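Local atomic coordinates of phospholyase (Arthrobacter aurescens, PDB entry 5G4I), a protein that probably cleaves phosphoethanolamine, releasing its phosphate, as a pyridoxal phosphate-dependent phospholyase related to class III transaminases. Residues 57-60 with 61-64; 49-52 with 53-57. One frame throughout, in Å; residues are numbered along the deposited sequence.

Contact 1: residues 57-60 with 61-64; sequences YLDG and YNNV. With PO4 (phosphate ion), chain D.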
loop_
_atom_site.group_PDB
_atom_site.type_symbol
_atom_site.label_atom_id
_atom_site.label_comp_id
_atom_site.label_asym_id
_atom_site.label_seq_id
_atom_site.Cartn_x
_atom_site.Cartn_y
_atom_site.Cartn_z
ATOM N N TYR A 57 21.128 4.473 -22.217
ATOM C CA TYR A 57 21.086 3.048 -22.030
ATOM C C TYR A 57 19.762 2.439 -22.617
ATOM O O TYR A 57 18.698 3.100 -22.543
ATOM C CB TYR A 57 21.117 2.639 -20.526
ATOM C CG TYR A 57 22.266 3.201 -19.707
ATOM C CD1 TYR A 57 22.205 4.511 -19.269
ATOM C CD2 TYR A 57 23.340 2.450 -19.423
ATOM C CE1 TYR A 57 23.251 5.066 -18.528
ATOM C CE2 TYR A 57 24.397 2.953 -18.617
ATOM C CZ TYR A 57 24.355 4.284 -18.296
ATOM O OH TYR A 57 25.391 4.800 -17.521
ATOM N N LEU A 58 19.912 1.217 -23.098
ATOM C CA LEU A 58 18.772 0.352 -23.482
ATOM C C LEU A 58 18.304 -0.362 -22.192
ATOM O O LEU A 58 19.066 -1.030 -21.533
ATOM C CB LEU A 58 19.187 -0.664 -24.545
ATOM C CG LEU A 58 18.079 -1.658 -25.010
ATOM C CD1 LEU A 58 16.895 -0.967 -25.583
ATOM C CD2 LEU A 58 18.664 -2.680 -25.999
ATOM N N ASP A 59 16.978 -0.201 -21.859
ATOM C CA ASP A 59 16.374 -0.857 -20.693
ATOM C C ASP A 59 16.024 -2.307 -20.961
ATOM O O ASP A 59 15.010 -2.551 -21.643
ATOM C CB ASP A 59 15.137 -0.054 -20.227
ATOM C CG ASP A 59 14.602 -0.482 -18.852
ATOM O OD1 ASP A 59 14.983 -1.582 -18.382
ATOM O OD2 ASP A 59 13.816 0.334 -18.312
ATOM N N GLY A 60 16.849 -3.262 -20.509
ATOM C CA GLY A 60 16.511 -4.699 -20.517
ATOM C C GLY A 60 16.025 -5.326 -19.228
ATOM O O GLY A 60 16.116 -6.557 -19.039
ATOM N N TYR A 61 15.524 -4.434 -18.335
ATOM C CA TYR A 61 15.225 -4.841 -16.951
ATOM C C TYR A 61 13.878 -4.448 -16.366
ATOM O O TYR A 61 13.301 -5.214 -15.582
ATOM C CB TYR A 61 16.403 -4.342 -15.979
ATOM C CG TYR A 61 16.121 -4.569 -14.495
ATOM C CD1 TYR A 61 16.118 -5.808 -13.995
ATOM C CD2 TYR A 61 15.605 -3.533 -13.754
ATOM C CE1 TYR A 61 15.710 -6.021 -12.668
ATOM C CE2 TYR A 61 15.179 -3.739 -12.456
ATOM C CZ TYR A 61 15.299 -4.972 -11.983
ATOM O OH TYR A 61 14.830 -5.120 -10.664
ATOM N N ASN A 62 13.426 -3.212 -16.597
ATOM C CA ASN A 62 12.294 -2.662 -15.807
ATOM C C ASN A 62 10.926 -3.072 -16.333
ATOM O O ASN A 62 10.570 -2.758 -17.465
ATOM C CB ASN A 62 12.387 -1.139 -15.698
ATOM C CG ASN A 62 13.557 -0.733 -14.775
ATOM O OD1 ASN A 62 13.524 -0.957 -13.552
ATOM N ND2 ASN A 62 14.688 -0.342 -15.413
ATOM N N ASN A 63 10.133 -3.745 -15.464
ATOM C CA ASN A 63 8.771 -4.101 -15.779
ATOM C C ASN A 63 7.678 -3.141 -15.266
ATOM O O ASN A 63 6.533 -3.160 -15.781
ATOM C CB ASN A 63 8.412 -5.490 -15.298
ATOM C CG ASN A 63 8.470 -5.653 -13.795
ATOM O OD1 ASN A 63 9.044 -4.854 -13.071
ATOM N ND2 ASN A 63 7.828 -6.758 -13.318
ATOM N N VAL A 64 7.992 -2.223 -14.355
ATOM C CA VAL A 64 7.042 -1.255 -13.904
ATOM C C VAL A 64 6.564 -0.319 -15.055
ATOM O O VAL A 64 5.338 -0.078 -15.214
ATOM C CB VAL A 64 7.545 -0.497 -12.621
ATOM C CG1 VAL A 64 6.689 0.716 -12.334
ATOM C CG2 VAL A 64 7.594 -1.450 -11.440
HETATM P P PO4 D . 12.356 -6.553 -9.288
HETATM O O1 PO4 D . 11.608 -7.647 -9.781
HETATM O O2 PO4 D . 12.253 -5.253 -10.082
HETATM O O3 PO4 D . 13.687 -7.022 -9.863
HETATM O O4 PO4 D . 12.421 -6.301 -7.804
#
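Asp-59 reaches forward past Gly-60, and its carboxylate binds the backbone where strand 56-59 gives way to loop. Its OD1 accepts two backbone hydrogen bonds, from Tyr-61 N at 2.9 Å and from Asn-62 N, also at 2.9 Å. The first donor lies nearly on the line of the C-O bond; the second comes in on the syn side, 24° out of the carboxylate plane. The other oxygen, OD2, takes a hydrogen bond from Asn-62 ND2 at 3.1 Å. Asn-62 thus holds both oxygens, main chain on one and side chain on the other, and its CG, lying beside its own N (chi1 -71°), makes this possible by keeping the amide close to the carboxylate. The two flat groups are strongly turned, 78° apart, yet OD2 remains near the amide plane. Outside the turn, OD2 also bonds His-69, while Asn-62 ND2 is also hydrogen-bonded to Tyr-91 OH and Asn-62 OD1 to His-88 NE2, both of the second subunit, so these buried polar ends are well supplied with partners. Tyr-61 turns its hydroxyl to a phosphate ion, donating to O3 at a modelled separation of 2.4 Å, too short to be taken literally; O3 lies near the plane of the ring, at its edge. Arg-414, Gln-254 and Arg-90 of the second subunit complete the grip on the anion, which probably came from the crystallisation liquor. The Asp-59 to Tyr-61 bond is an Asx turn, ending a strand beside an anion site near the pyridoxal phosphate pocket.

Contact 2: residues 49-52 with 53-57; sequences LTDA and QGKVY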
loop_
_atom_site.group_PDB
_atom_site.type_symbol
_atom_site.label_atom_id
_atom_site.label_comp_id
_atom_site.label_asym_id
_atom_site.label_seq_id
_atom_site.Cartn_x
_atom_site.Cartn_y
_atom_site.Cartn_z
ATOM N N LEU A 49 16.928 5.190 -21.557
ATOM C CA LEU A 49 17.172 5.943 -20.320
ATOM C C LEU A 49 18.458 6.738 -20.383
ATOM O O LEU A 49 19.409 6.243 -20.962
ATOM C CB LEU A 49 17.241 5.010 -19.130
ATOM C CG LEU A 49 15.902 4.379 -18.674
ATOM C CD1 LEU A 49 16.126 3.072 -17.917
ATOM C CD2 LEU A 49 15.074 5.434 -17.901
ATOM N N THR A 50 18.472 7.916 -19.754
ATOM C CA THR A 50 19.634 8.820 -19.776
ATOM C C THR A 50 20.071 9.146 -18.346
ATOM O O THR A 50 19.218 9.401 -17.432
ATOM C CB THR A 50 19.307 10.133 -20.467
ATOM O OG1 THR A 50 18.885 9.871 -21.814
ATOM C CG2 THR A 50 20.563 11.039 -20.528
ATOM N N ASP A 51 21.360 8.958 -18.072
ATOM C CA ASP A 51 22.007 9.276 -16.763
ATOM C C ASP A 51 22.397 10.764 -16.633
ATOM O O ASP A 51 22.222 11.511 -17.571
ATOM C CB ASP A 51 23.110 8.245 -16.337
ATOM C CG ASP A 51 24.481 8.404 -17.043
ATOM O OD1 ASP A 51 24.627 9.497 -17.634
ATOM O OD2 ASP A 51 25.304 7.427 -16.960
ATOM N N ALA A 52 22.804 11.123 -15.412
ATOM C CA ALA A 52 23.094 12.544 -15.092
ATOM C C ALA A 52 24.323 13.040 -15.908
ATOM O O ALA A 52 24.468 14.279 -16.029
ATOM C CB ALA A 52 23.305 12.741 -13.596
ATOM N N GLN A 53 25.159 12.141 -16.382
ATOM C CA GLN A 53 26.306 12.506 -17.279
ATOM C C GLN A 53 25.965 12.512 -18.752
ATOM O O GLN A 53 26.832 12.799 -19.595
ATOM C CB GLN A 53 27.464 11.543 -17.059
ATOM C CG GLN A 53 28.085 11.519 -15.652
ATOM C CD GLN A 53 27.195 11.092 -14.450
ATOM O OE1 GLN A 53 27.022 11.845 -13.457
ATOM N NE2 GLN A 53 26.609 9.922 -14.544
ATOM N N GLY A 54 24.721 12.186 -19.127
ATOM C CA GLY A 54 24.277 12.164 -20.489
ATOM C C GLY A 54 24.441 10.841 -21.253
ATOM O O GLY A 54 24.133 10.781 -22.435
ATOM N N LYS A 55 24.912 9.786 -20.581
ATOM C CA LYS A 55 25.043 8.438 -21.236
ATOM C C LYS A 55 23.647 7.839 -21.407
ATOM O O LYS A 55 22.762 7.947 -20.440
ATOM C CB LYS A 55 25.912 7.500 -20.421
ATOM C CG LYS A 55 26.185 6.116 -20.993
ATOM C CD LYS A 55 27.335 5.442 -20.225
ATOM C CE LYS A 55 27.501 3.915 -20.509
ATOM N NZ LYS A 55 27.863 3.719 -21.897
ATOM N N VAL A 56 23.411 7.231 -22.550
ATOM C CA VAL A 56 22.121 6.592 -22.910
ATOM C C VAL A 56 22.201 5.077 -22.784
ATOM O O VAL A 56 23.182 4.422 -23.214
ATOM C CB VAL A 56 21.679 7.020 -24.327
ATOM C CG1 VAL A 56 20.382 6.301 -24.732
ATOM C CG2 VAL A 56 21.498 8.495 -24.404
ATOM N N TYR A 57 21.128 4.473 -22.217
ATOM C CA TYR A 57 21.086 3.048 -22.030
ATOM C C TYR A 57 19.762 2.439 -22.617
ATOM O O TYR A 57 18.698 3.100 -22.543
ATOM C CB TYR A 57 21.117 2.639 -20.526
ATOM C CG TYR A 57 22.266 3.201 -19.707
ATOM C CD1 TYR A 57 22.205 4.511 -19.269
ATOM C CD2 TYR A 57 23.340 2.450 -19.423
ATOM C CE1 TYR A 57 23.251 5.066 -18.528
ATOM C CE2 TYR A 57 24.397 2.953 -18.617
ATOM C CZ TYR A 57 24.355 4.284 -18.296
ATOM O OH TYR A 57 25.391 4.800 -17.521
HETATM O O HOH W 1 27.769 7.954 -16.672
#
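Asp-51 OD1 is gripped by two backbone N-H groups, one within the turn and one just after it: Lys-55 N at 3.0 Å and, in a weak and strongly bent bond, Gln-53 N at the same 3.0 Å. The Lys-55 donor stands above the carboxylate plane, 48° out of it. Asp-51 CG sits between its backbone N and carbonyl carbon (chi1 78°), which tucks the carboxylate back over the turn. Its OD2 then receives the hydroxyl of Tyr-57, OH to OD2 2.7 Å, on the anti side, with ring and carboxylate planes 65° apart. A water that donates to OD2 at 2.5 Å also accepts from Gln-53 NE2, tying the exposed glutamine to the same carboxylate. Putting an alanine here would probably leave the Tyr-57 hydroxyl and Lys-55 N without their mate and the turn less firmly braced.

The main chain supplies the frame. Asp-51 N donates to Lys-55 O at 2.9 Å and Asp-51 O accepts from Gly-54 N at 3.0 Å, closing a type I turn followed by a G1 beta bulge; Gly-54 has the positive phi that this bulge requires. Beyond it, Thr-50 and Val-56 form a non-hydrogen-bonded pair, and Leu-49 and Tyr-57 a hydrogen-bonded one. The hairpin is embedded in its sheet: strand 41-45 runs antiparallel along strand 48-51, and strand 399-404 lies on the other flank, beside strand 56-59. Leu-49 and Tyr-57 both touch Leu-400 there, and Lys-55 NZ bonds the carbonyl oxygen of Glu-396, at the end of helix 384-396.

Overall arrangement
Both contacts illustrate one principle, an aspartate whose carboxylate collects backbone N-H groups where strand order breaks down, at the two ends of strand 56-59. Tyr-57 belongs to both ranges, and their centres lie about 13 Å apart. Contact 2 is the outer end: its turn is largely exposed, water takes part, and the protein groups hydrogen-bonded to the Asp-51 carboxylate belong to its own hairpin. Contact 1 is buried, about 14 Å from the centre of the chain against about 27 Å for contact 2, and Asn-62 and Tyr-61 look to the second subunit and an anion. The two meet where Leu-49 CD1 packs 3.6 Å from Asp-59 OD2.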